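Local coordinates for protein aspartate--tRNA(Asp/Asn) ligase (Sulfolobus tokodaii, PDB 1WYD) that probably attaches L-aspartate to both tRNA(Asp) and tRNA(Asn), first activating it with ATP and magnesium to aspartyl-AMP, at residues L118-R121 against V122-L125; G257-E260 against L261-N265; R126-E129 against M130-V133; A8-T11 against P12-G16. All coordinates share one frame; numbering follows the deposited sequence.

In the fold
From the N terminus, contact 4 (8-16) comes first. It is a loop with a short 3-10 turn, just before strand 18-31 of the OB-fold anticodon-binding domain. The other three lie within the class II synthetase region. Contact 1 forms the first turn of helix 121-125. Contact 3 follows at once and starts helix 128-150; the two touch where Leu125 O meets Met130 CB. Contact 2 comes later, on the short helix 258-264. It packs its Glu260, Ile263 and Leu264 on contact 3. All four are local and run in series, so none nests or crosses. Contacts 1 and 3 also touch the second subunit. Contact 4 stays apart, its nearest atoms about 6 Å from contact 2.

Contact 1. Residues L118-R121 against V122-L125; sequences LRER and VLDL
Arg121 reaches along the first turn of helix 121-125 to Asp124. Its NH1 lies 2.9 Å from Asp124 OD2. This is a salt bridge, but the bond in it is weak, with an N-H...O angle of only 123°. The guanidinium and carboxylate are nearly coplanar, with Asp124 OD2 at the guanidinium edge. Arg121 CG is anti to the backbone N (chi1 -175°), and the chain bends at chi2 and chi3 to bring the group there. The stronger partners of Arg121 lie outside: NE binds Pro419 O and NH2 binds Lys415 O. A leucine methyl lies over each face of the guanidinium: Leu118 CD2 3.3 Å above one and Leu125 CD1 3.8 Å above the opposite one, both offset toward the rim. Asp124 has a second partner too, since its OD1 forms a salt bridge with Arg127. This buried pair is thus held by several bonds.

Two backbone donors are met within the turn. Asp124 N gives a bond of 2.9 Å to Glu120 O, in the carbonyl plane. Leu125 N binds Arg121 O. Leu125 CD2 packs on Arg121 CG at 3.6 Å. Glu120 and Leu123 lie side by side and pack on Tyr389 of the second subunit. Glu120 holds the N-cap position, and the i to i+4 bonds are those of an alpha-helical N-terminal turn, here at the dimer interface.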
# COMPACT_ATOMS: atom_id res chain seq x y z
N LEU B 118 7.74 -19.65 -13.99
CA LEU B 118 8.40 -18.93 -12.90
C LEU B 118 9.93 -18.86 -13.03
O LEU B 118 10.55 -17.95 -12.49
CB LEU B 118 8.00 -19.52 -11.54
CG LEU B 118 6.54 -19.44 -11.09
CD1 LEU B 118 6.26 -20.21 -9.79
CD2 LEU B 118 6.16 -18.00 -10.92
N ARG B 119 10.55 -19.80 -13.74
CA ARG B 119 11.98 -19.64 -14.04
C ARG B 119 12.19 -18.50 -15.05
O ARG B 119 13.31 -17.97 -15.18
CB ARG B 119 12.62 -20.92 -14.60
CG ARG B 119 13.07 -21.91 -13.55
CD ARG B 119 13.98 -23.06 -14.11
NE ARG B 119 13.34 -23.88 -15.14
CZ ARG B 119 12.48 -24.88 -14.89
NH1 ARG B 119 12.16 -25.19 -13.63
NH2 ARG B 119 11.93 -25.58 -15.90
N GLU B 120 11.13 -18.16 -15.78
CA GLU B 120 11.22 -17.13 -16.81
C GLU B 120 10.01 -16.23 -16.68
O GLU B 120 9.25 -15.98 -17.63
CB GLU B 120 11.37 -17.76 -18.21
CG GLU B 120 12.61 -18.63 -18.36
CD GLU B 120 13.91 -17.84 -18.27
OE1 GLU B 120 13.90 -16.59 -18.46
OE2 GLU B 120 14.97 -18.46 -18.02
N ARG B 121 9.84 -15.75 -15.46
CA ARG B 121 8.62 -15.11 -15.05
C ARG B 121 8.40 -13.79 -15.78
O ARG B 121 7.28 -13.47 -16.18
CB ARG B 121 8.64 -14.92 -13.54
CG ARG B 121 7.37 -14.37 -13.01
CD ARG B 121 6.20 -15.16 -13.46
NE ARG B 121 5.19 -15.16 -12.41
CZ ARG B 121 3.98 -15.67 -12.55
NH1 ARG B 121 3.61 -16.26 -13.69
NH2 ARG B 121 3.17 -15.64 -11.50
N VAL B 122 9.48 -13.03 -15.96
CA VAL B 122 9.45 -11.80 -16.74
C VAL B 122 8.92 -12.03 -18.15
O VAL B 122 8.05 -11.30 -18.64
CB VAL B 122 10.81 -11.14 -16.74
CG1 VAL B 122 10.93 -10.09 -17.85
CG2 VAL B 122 11.05 -10.49 -15.39
N LEU B 123 9.43 -13.06 -18.81
CA LEU B 123 8.95 -13.35 -20.12
C LEU B 123 7.49 -13.77 -20.04
O LEU B 123 6.68 -13.36 -20.87
CB LEU B 123 9.82 -14.44 -20.79
CG LEU B 123 11.19 -13.86 -21.14
CD1 LEU B 123 12.19 -14.97 -21.53
CD2 LEU B 123 11.09 -12.82 -22.25
N ASP B 124 7.15 -14.54 -19.03
CA ASP B 124 5.79 -14.94 -18.85
C ASP B 124 4.88 -13.74 -18.55
O ASP B 124 3.83 -13.65 -19.10
CB ASP B 124 5.68 -15.97 -17.74
CG ASP B 124 4.29 -16.52 -17.61
OD1 ASP B 124 3.76 -17.11 -18.59
OD2 ASP B 124 3.65 -16.40 -16.54
N LEU B 125 5.31 -12.83 -17.68
CA LEU B 125 4.53 -11.65 -17.29
C LEU B 125 4.31 -10.72 -18.47
O LEU B 125 3.28 -10.01 -18.52
CB LEU B 125 5.28 -10.85 -16.24
CG LEU B 125 4.87 -10.97 -14.77
CD1 LEU B 125 3.87 -12.08 -14.46
CD2 LEU B 125 6.16 -11.05 -13.90

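Contact 2. Residues G257-E260 against L261-N265; sequences GKEE and LKILN
Ile263 lies alongside Glu259, one helical turn earlier, and both side chains point the same way. Its CD1 sits 3.4 Å from Glu259 O and 3.7 Å from Glu259 OE2. Ile263 CG1 is anti to its carbonyl carbon (chi1 -73°), which turns the ethyl branch back over the preceding turn. Leu264 instead meets backbone: its CG is 3.3 Å from Glu260 O. Leu261 lays its CG against Gly257 O, at 3.5 Å.

These contacts run along helix 258-264, with Gly257 at the N-cap. Four i to i+4 bonds hold it. Leu261 N to Gly257 O is 2.9 Å and almost straight, at 176°. Lys262 N to Lys258 O and Ile263 N to Glu259 O follow. Leu264 N to Glu260 O, at 136°, is more bent. Asn265 then takes a positive phi and closes the helix in a Schellman motif. Its N bonds back to Lys262 O at 3.1 Å.

Glu260 is buried against helix 128-150, where it packs on Ala132 and Ile136. Its OE1 forms a long, weak ion pair with Lys135. Leu264 also rests on Ile136, while Lys258 and Lys262 are exposed.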
# COMPACT_ATOMS: atom_id res chain seq x y z
N GLY B 257 -10.75 -0.63 -17.84
CA GLY B 257 -10.08 -1.84 -18.28
C GLY B 257 -10.78 -2.63 -19.37
O GLY B 257 -10.68 -3.86 -19.40
N LYS B 258 -11.50 -1.93 -20.24
CA LYS B 258 -12.28 -2.51 -21.34
C LYS B 258 -11.40 -3.41 -22.17
O LYS B 258 -11.75 -4.57 -22.44
CB LYS B 258 -12.77 -1.38 -22.24
CG LYS B 258 -14.11 -1.57 -22.89
CD LYS B 258 -14.45 -0.34 -23.77
CE LYS B 258 -15.42 -0.70 -24.93
NZ LYS B 258 -15.55 0.43 -25.93
N GLU B 259 -10.24 -2.86 -22.55
CA GLU B 259 -9.24 -3.51 -23.40
C GLU B 259 -8.65 -4.75 -22.71
O GLU B 259 -8.46 -5.79 -23.34
CB GLU B 259 -8.20 -2.46 -23.85
CG GLU B 259 -7.05 -2.94 -24.72
CD GLU B 259 -5.68 -2.33 -24.33
OE1 GLU B 259 -5.50 -1.08 -24.45
OE2 GLU B 259 -4.78 -3.11 -23.89
N GLU B 260 -8.42 -4.64 -21.41
CA GLU B 260 -7.80 -5.70 -20.62
C GLU B 260 -8.77 -6.87 -20.47
O GLU B 260 -8.39 -8.02 -20.69
CB GLU B 260 -7.34 -5.16 -19.26
CG GLU B 260 -6.03 -4.37 -19.29
CD GLU B 260 -6.12 -2.99 -19.93
OE1 GLU B 260 -5.05 -2.46 -20.37
OE2 GLU B 260 -7.24 -2.42 -19.99
N LEU B 261 -10.02 -6.57 -20.17
CA LEU B 261 -11.07 -7.58 -20.15
C LEU B 261 -11.25 -8.30 -21.50
O LEU B 261 -11.52 -9.53 -21.57
CB LEU B 261 -12.39 -6.96 -19.70
CG LEU B 261 -12.50 -6.59 -18.22
CD1 LEU B 261 -13.71 -5.74 -17.99
CD2 LEU B 261 -12.57 -7.85 -17.33
N LYS B 262 -11.10 -7.52 -22.57
CA LYS B 262 -11.16 -8.02 -23.93
C LYS B 262 -10.06 -9.08 -24.13
O LYS B 262 -10.35 -10.22 -24.46
CB LYS B 262 -11.06 -6.86 -24.92
CG LYS B 262 -11.65 -7.10 -26.28
CD LYS B 262 -10.87 -6.36 -27.40
CE LYS B 262 -11.22 -6.92 -28.80
NZ LYS B 262 -10.50 -6.28 -29.94
N ILE B 263 -8.81 -8.71 -23.87
CA ILE B 263 -7.69 -9.69 -23.89
C ILE B 263 -7.96 -10.93 -23.04
O ILE B 263 -7.53 -12.03 -23.38
CB ILE B 263 -6.39 -9.00 -23.45
CG1 ILE B 263 -5.89 -8.07 -24.57
CG2 ILE B 263 -5.32 -10.02 -22.98
CD1 ILE B 263 -5.27 -6.81 -24.05
N LEU B 264 -8.70 -10.76 -21.95
CA LEU B 264 -9.01 -11.85 -21.02
C LEU B 264 -10.28 -12.69 -21.32
O LEU B 264 -10.54 -13.71 -20.65
CB LEU B 264 -9.10 -11.26 -19.60
CG LEU B 264 -7.79 -10.77 -18.96
CD1 LEU B 264 -8.06 -9.83 -17.76
CD2 LEU B 264 -6.89 -11.95 -18.59
N ASN B 265 -11.07 -12.26 -22.30
CA ASN B 265 -12.37 -12.88 -22.60
C ASN B 265 -13.25 -13.01 -21.38
O ASN B 265 -13.79 -14.08 -21.08
CB ASN B 265 -12.17 -14.25 -23.25
CG ASN B 265 -11.28 -14.17 -24.43
OD1 ASN B 265 -11.74 -13.83 -25.53
ND2 ASN B 265 -10.00 -14.45 -24.24

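Contact 3. Residues R126-E129 against M130-V133; sequences RRQE and MQAV
The backbone leaves the extended Arg127 and at once winds into helix 128-150, with Arg127 at the N-cap position. Arg127 O takes Gln131 N at 2.9 Å, and a weak bond from Met130 N as well. Ala132 N binds Gln128 O at 2.9 Å. Val133 N reaches Glu129 O at a longer 3.3 Å, tilted 29° from the carbonyl plane.

Arg127 and Met130 lie side by side and point the same way. Met130 CE is 3.4 Å from Arg127 NH2, and Met130 CG is 3.6 Å from the same nitrogen. The methionine chain bends at chi2 (-54°) and chi3, which brings the methyl back to the guanidinium. The main polar partner of that guanidinium is Asp124, through NH2. Arg127 NH1 also makes a long salt bridge with Glu129 OE1, at 3.6 Å.

This first turn of a long helix of the class II synthetase region packs against the OB fold: Gln128 and Gln131 rest on Arg40 of strand 34-41. Buried Arg126 extends to the second subunit, where its NE binds Gly197 O, and its NH1 forms a salt bridge with Glu66 of its own chain.

Farther along the turn, Val133 CG2 touches Glu129 O at 3.1 Å. Gln131 CG lies 3.6 Å from Arg127 O. Ala132 CB rests on the backbone oxygens of Gln128 and Glu129.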
# COMPACT_ATOMS: atom_id res chain seq x y z
N ARG B 126 5.27 -10.71 -19.41
CA ARG B 126 5.13 -9.86 -20.60
C ARG B 126 3.97 -10.26 -21.52
O ARG B 126 3.62 -9.51 -22.41
CB ARG B 126 6.42 -9.80 -21.40
CG ARG B 126 7.48 -8.95 -20.79
CD ARG B 126 8.76 -8.91 -21.61
NE ARG B 126 9.82 -8.18 -20.90
CZ ARG B 126 11.14 -8.28 -21.19
NH1 ARG B 126 11.60 -9.07 -22.17
NH2 ARG B 126 12.00 -7.58 -20.49
N ARG B 127 3.38 -11.43 -21.31
CA ARG B 127 2.38 -11.88 -22.23
C ARG B 127 1.16 -10.96 -22.06
O ARG B 127 0.87 -10.51 -20.94
CB ARG B 127 1.99 -13.33 -21.96
CG ARG B 127 2.96 -14.38 -22.44
CD ARG B 127 2.41 -15.80 -22.35
NE ARG B 127 2.21 -16.11 -20.94
CZ ARG B 127 1.03 -16.23 -20.31
NH1 ARG B 127 -0.14 -16.11 -20.98
NH2 ARG B 127 1.02 -16.50 -19.01
N GLN B 128 0.43 -10.71 -23.14
CA GLN B 128 -0.75 -9.82 -23.09
C GLN B 128 -1.62 -10.11 -21.89
O GLN B 128 -1.88 -9.24 -21.07
CB GLN B 128 -1.53 -9.88 -24.40
CG GLN B 128 -0.89 -9.09 -25.55
CD GLN B 128 -0.53 -7.67 -25.15
OE1 GLN B 128 -1.40 -6.80 -25.07
NE2 GLN B 128 0.76 -7.43 -24.92
N GLU B 129 -2.01 -11.37 -21.75
CA GLU B 129 -2.84 -11.86 -20.67
C GLU B 129 -2.35 -11.46 -19.26
O GLU B 129 -3.14 -11.05 -18.42
CB GLU B 129 -2.96 -13.39 -20.76
CG GLU B 129 -3.71 -13.94 -21.98
CD GLU B 129 -2.96 -13.82 -23.33
OE1 GLU B 129 -1.70 -13.86 -23.37
OE2 GLU B 129 -3.65 -13.71 -24.39
N MET B 130 -1.05 -11.58 -19.00
CA MET B 130 -0.53 -11.28 -17.67
C MET B 130 -0.47 -9.78 -17.49
O MET B 130 -0.86 -9.25 -16.45
CB MET B 130 0.86 -11.91 -17.47
CG MET B 130 0.80 -13.40 -17.25
SD MET B 130 -0.34 -13.82 -15.88
CE MET B 130 -1.10 -15.45 -16.59
N GLN B 131 0.04 -9.11 -18.51
CA GLN B 131 0.00 -7.65 -18.56
C GLN B 131 -1.37 -7.09 -18.19
O GLN B 131 -1.45 -6.16 -17.38
CB GLN B 131 0.48 -7.14 -19.93
CG GLN B 131 1.95 -7.23 -20.02
CD GLN B 131 2.60 -6.21 -20.93
OE1 GLN B 131 3.49 -6.56 -21.72
NE2 GLN B 131 2.22 -4.95 -20.80
N ALA B 132 -2.43 -7.71 -18.70
CA ALA B 132 -3.82 -7.28 -18.40
C ALA B 132 -4.17 -7.48 -16.92
O ALA B 132 -4.88 -6.67 -16.30
CB ALA B 132 -4.81 -8.01 -19.28
N VAL B 133 -3.66 -8.57 -16.35
CA VAL B 133 -3.85 -8.85 -14.94
C VAL B 133 -3.18 -7.78 -14.10
O VAL B 133 -3.75 -7.26 -13.16
CB VAL B 133 -3.35 -10.27 -14.57
CG1 VAL B 133 -3.60 -10.59 -13.10
CG2 VAL B 133 -4.04 -11.28 -15.45

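Contact 4. Residues A8-T11 against P12-G16; sequences ADVT and PEYDG
A short 3-10 turn at residues 12-14, in the segment leading to strand 18-31 of the OB fold, folds Tyr14 back over residues 9-11. The Tyr14 ring lies along the preceding backbone. Its CD1 is 3.1 Å from Thr11 N, which sits at the ring edge near the plane. Thr11 O is also at the edge, in plane, 3.4 Å from Tyr14 CD1. Tyr14 CE1 comes obliquely to Asp9 O, also at 3.4 Å.

Val10 and Tyr14 meet at an angle, with Val10 CG1 3.7 Å from Tyr14 CB. This is the apolar part of the contact. With CG1 of Val10 anti to the backbone N (chi1 -170°), the methyl lies against the base of the tyrosine side chain. Both residues also pack on Val75 of strand 68-77, which joins the turn to the beta-barrel of the OB fold. The Tyr14 ring stacks edge-to-face with His5.

Thr11 OG1 sits between its backbone N and carbonyl carbon (chi1 49°). There it touches Tyr14 CD1 at 3.5 Å and Glu13 CB at 3.6 Å. Thr11 and Glu13 run side by side. Asp15 N bonds to Pro12 O at 3.1 Å and closes the turn. Asp9 turns the other way, with OD1 bound to Phe6 N.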
# COMPACT_ATOMS: atom_id res chain seq x y z
N ALA B 8 -0.05 3.30 -29.18
CA ALA B 8 -1.47 3.59 -29.13
C ALA B 8 -1.83 5.09 -29.34
O ALA B 8 -2.97 5.41 -29.65
CB ALA B 8 -2.05 3.08 -27.79
N ASP B 9 -0.84 5.97 -29.18
CA ASP B 9 -0.99 7.41 -29.37
C ASP B 9 -1.24 7.84 -30.84
O ASP B 9 -1.72 8.96 -31.09
CB ASP B 9 0.30 8.12 -28.94
CG ASP B 9 0.48 8.18 -27.45
OD1 ASP B 9 1.54 8.67 -27.02
OD2 ASP B 9 -0.38 7.80 -26.63
N VAL B 10 -0.85 6.97 -31.78
CA VAL B 10 -0.88 7.24 -33.22
C VAL B 10 -2.23 6.84 -33.86
O VAL B 10 -2.71 5.72 -33.66
CB VAL B 10 0.30 6.50 -33.93
CG1 VAL B 10 0.44 6.95 -35.36
CG2 VAL B 10 1.62 6.71 -33.18
N THR B 11 -2.84 7.77 -34.60
CA THR B 11 -4.10 7.52 -35.33
C THR B 11 -3.88 7.72 -36.83
O THR B 11 -2.88 8.35 -37.22
CB THR B 11 -5.21 8.49 -34.88
OG1 THR B 11 -4.71 9.83 -34.90
CG2 THR B 11 -5.62 8.25 -33.44
N PRO B 12 -4.80 7.20 -37.68
CA PRO B 12 -4.74 7.43 -39.14
C PRO B 12 -4.49 8.89 -39.47
O PRO B 12 -3.81 9.18 -40.47
CB PRO B 12 -6.11 6.97 -39.65
CG PRO B 12 -6.64 6.02 -38.60
CD PRO B 12 -5.94 6.33 -37.30
N GLU B 13 -4.99 9.79 -38.62
CA GLU B 13 -4.73 11.23 -38.72
C GLU B 13 -3.26 11.61 -38.55
O GLU B 13 -2.96 12.78 -38.29
CB GLU B 13 -5.59 11.99 -37.70
CG GLU B 13 -6.26 13.24 -38.28
CD GLU B 13 -7.24 13.92 -37.32
OE1 GLU B 13 -7.59 15.10 -37.56
OE2 GLU B 13 -7.66 13.28 -36.32
N TYR B 14 -2.36 10.64 -38.70
CA TYR B 14 -0.91 10.85 -38.52
C TYR B 14 -0.13 10.54 -39.79
O TYR B 14 1.11 10.62 -39.81
CB TYR B 14 -0.37 9.99 -37.38
CG TYR B 14 -0.34 10.67 -36.02
CD1 TYR B 14 -1.29 10.36 -35.05
CD2 TYR B 14 0.67 11.59 -35.70
CE1 TYR B 14 -1.26 10.97 -33.79
CE2 TYR B 14 0.70 12.21 -34.43
CZ TYR B 14 -0.27 11.89 -33.49
OH TYR B 14 -0.27 12.49 -32.24
N ASP B 15 -0.88 10.18 -40.84
CA ASP B 15 -0.32 9.83 -42.15
C ASP B 15 0.72 10.85 -42.59
O ASP B 15 0.56 12.06 -42.42
CB ASP B 15 -1.45 9.72 -43.21
CG ASP B 15 -1.06 8.90 -44.46
OD1 ASP B 15 0.00 9.17 -45.08
OD2 ASP B 15 -1.78 7.98 -44.93
N GLY B 16 1.81 10.33 -43.14
CA GLY B 16 2.93 11.14 -43.56
C GLY B 16 3.75 11.74 -42.43
O GLY B 16 4.73 12.43 -42.70